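Local coordinates for protein PcaV transcriptional regulator (Streptomyces coelicolor, PDB 4FHT) that binds 3,4-dihydroxybenzoate and, as a MarR-family regulator, probably acts as a DNA-binding transcription factor, at residues B[41-46]-B[62-67]. Residues are numbered along the deposited sequence; the frame is centred on the assembly and turned at random.
Sequences YAVLNA and VGLDRS. With DHB (3,4-dihydroxybenzoic acid), chain D.
A42 O takes one hydrogen bond, from A46 N at 2.9 Å; the V62 CG1 methyl, 3.5 Å from A42 O, is an apolar van der Waals neighbour, not a second grip. That same CG1 reaches A42 CB at 3.9 Å and A46 CB at 4.0 Å, so one branch of V62 lies against two successive turns of helix 38-49. It gets there with CG1 set anti to its own carbonyl carbon (chi1 -60°). L64 CD1 meets V43 CG2 at 4.1 Å, the two side chains crossing at about a right angle; I69 of helix 66-79 touches both. No hydrogen bond joins the segments, and the seam is apolar. Helix 55-62 ends here, G63 turning with positive phi, and D65 N-caps the next helix: this is the turn of the helix-turn-helix. A42 CB also touches the ligand, 3.3 Å from DHB O2. R18 of the second subunit hydrogen-bonds to V62 O and G63 O through its terminal nitrogens and to DHB through NE; Q22 of that subunit also donates to G63 O. Apolar packing thus lays the turn against helix 38-49 while its carbonyls hold a ligand-binding arginine, consistent with a link between the ligand site and a helix-turn-helix that probably reads DNA.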
loop_
_atom_site.group_PDB
_atom_site.type_symbol
_atom_site.label_atom_id
_atom_site.label_comp_id
_atom_site.label_asym_id
_atom_site.label_seq_id
_atom_site.Cartn_x
_atom_site.Cartn_y
_atom_site.Cartn_z
ATOM N N TYR B 41 9.640 0.352 12.440
ATOM C CA TYR B 41 11.044 0.114 12.129
ATOM C C TYR B 41 11.678 1.326 11.459
ATOM O O TYR B 41 12.822 1.676 11.753
ATOM C CB TYR B 41 11.227 -1.122 11.238
ATOM C CG TYR B 41 12.657 -1.290 10.773
ATOM C CD1 TYR B 41 13.591 -1.948 11.565
ATOM C CD2 TYR B 41 13.082 -0.766 9.553
ATOM C CE1 TYR B 41 14.907 -2.089 11.151
ATOM C CE2 TYR B 41 14.390 -0.901 9.134
ATOM C CZ TYR B 41 15.298 -1.566 9.933
ATOM O OH TYR B 41 16.601 -1.704 9.511
ATOM N N ALA B 42 10.935 1.952 10.549
ATOM C CA ALA B 42 11.423 3.118 9.821
ATOM C C ALA B 42 11.789 4.238 10.782
ATOM O O ALA B 42 12.793 4.930 10.596
ATOM C CB ALA B 42 10.381 3.598 8.826
ATOM N N VAL B 43 10.969 4.412 11.810
ATOM C CA VAL B 43 11.220 5.425 12.826
ATOM C C VAL B 43 12.455 5.051 13.638
ATOM O O VAL B 43 13.328 5.886 13.875
ATOM C CB VAL B 43 10.003 5.603 13.751
ATOM C CG1 VAL B 43 10.347 6.509 14.930
ATOM C CG2 VAL B 43 8.829 6.160 12.963
ATOM N N LEU B 44 12.528 3.787 14.046
ATOM C CA LEU B 44 13.689 3.271 14.760
ATOM C C LEU B 44 14.957 3.513 13.952
ATOM O O LEU B 44 15.957 4.004 14.476
ATOM C CB LEU B 44 13.529 1.774 15.042
ATOM C CG LEU B 44 12.445 1.365 16.041
ATOM C CD1 LEU B 44 12.419 -0.143 16.214
ATOM C CD2 LEU B 44 12.673 2.047 17.374
ATOM N N ASN B 45 14.896 3.189 12.665
ATOM C CA ASN B 45 16.038 3.355 11.779
ATOM C C ASN B 45 16.443 4.813 11.593
ATOM O O ASN B 45 17.630 5.124 11.480
ATOM C CB ASN B 45 15.755 2.720 10.417
ATOM C CG ASN B 45 16.958 2.770 9.498
ATOM O OD1 ASN B 45 17.889 1.980 9.640
ATOM N ND2 ASN B 45 16.949 3.705 8.556
ATOM N N ALA B 46 15.453 5.702 11.557
ATOM C CA ALA B 46 15.711 7.123 11.364
ATOM C C ALA B 46 16.483 7.697 12.543
ATOM O O ALA B 46 17.255 8.643 12.389
ATOM C CB ALA B 46 14.407 7.879 11.161
ATOM N N VAL B 62 10.584 9.718 6.971
ATOM C CA VAL B 62 10.099 8.374 6.651
ATOM C C VAL B 62 8.748 8.355 5.938
ATOM O O VAL B 62 8.223 7.287 5.618
ATOM C CB VAL B 62 10.015 7.493 7.914
ATOM C CG1 VAL B 62 11.387 7.364 8.561
ATOM C CG2 VAL B 62 9.009 8.071 8.894
ATOM N N GLY B 63 8.188 9.534 5.689
ATOM C CA GLY B 63 6.929 9.636 4.973
ATOM C C GLY B 63 5.725 9.247 5.808
ATOM O O GLY B 63 4.920 8.406 5.409
ATOM N N LEU B 64 5.603 9.864 6.978
ATOM C CA LEU B 64 4.451 9.656 7.845
ATOM C C LEU B 64 3.840 11.000 8.218
ATOM O O LEU B 64 4.542 11.900 8.684
ATOM C CB LEU B 64 4.853 8.885 9.104
ATOM C CG LEU B 64 5.260 7.424 8.898
ATOM C CD1 LEU B 64 5.844 6.836 10.173
ATOM C CD2 LEU B 64 4.066 6.605 8.430
ATOM N N ASP B 65 2.534 11.136 8.008
ATOM C CA ASP B 65 1.839 12.387 8.302
ATOM C C ASP B 65 1.797 12.662 9.802
ATOM O O ASP B 65 2.160 11.801 10.602
ATOM C CB ASP B 65 0.428 12.391 7.700
ATOM C CG ASP B 65 -0.393 11.177 8.104
ATOM O OD1 ASP B 65 -0.436 10.848 9.309
ATOM O OD2 ASP B 65 -1.000 10.551 7.211
ATOM N N ARG B 66 1.345 13.862 10.164
ATOM C CA ARG B 66 1.328 14.326 11.554
ATOM C C ARG B 66 0.744 13.323 12.545
ATOM O O ARG B 66 1.372 12.995 13.549
ATOM C CB ARG B 66 0.558 15.644 11.666
ATOM C CG ARG B 66 1.239 16.836 11.023
ATOM C CD ARG B 66 0.394 18.088 11.182
ATOM N NE ARG B 66 0.152 18.411 12.586
ATOM C CZ ARG B 66 -0.652 19.384 13.001
ATOM N NH1 ARG B 66 -1.301 20.134 12.119
ATOM N NH2 ARG B 66 -0.811 19.608 14.299
ATOM N N SER B 67 -0.462 12.846 12.259
ATOM C CA SER B 67 -1.155 11.941 13.167
ATOM C C SER B 67 -0.470 10.579 13.275
ATOM O O SER B 67 -0.283 10.057 14.375
ATOM C CB SER B 67 -2.617 11.777 12.748
ATOM O OG SER B 67 -2.721 11.512 11.362
HETATM C C1 DHB D . 9.628 0.350 5.728
HETATM C C2 DHB D . 9.223 -0.860 5.176
HETATM C C3 DHB D . 10.151 -1.869 4.957
HETATM O O3 DHB D . 9.760 -3.072 4.409
HETATM C C4 DHB D . 11.482 -1.672 5.282
HETATM O O4 DHB D . 12.389 -2.685 5.067
HETATM C C5 DHB D . 11.891 -0.465 5.830
HETATM C C6 DHB D . 10.963 0.547 6.055
HETATM C C DHB D . 8.636 1.439 5.969
HETATM O O1 DHB D . 7.427 1.163 6.208
HETATM O O2 DHB D . 9.012 2.640 5.943
#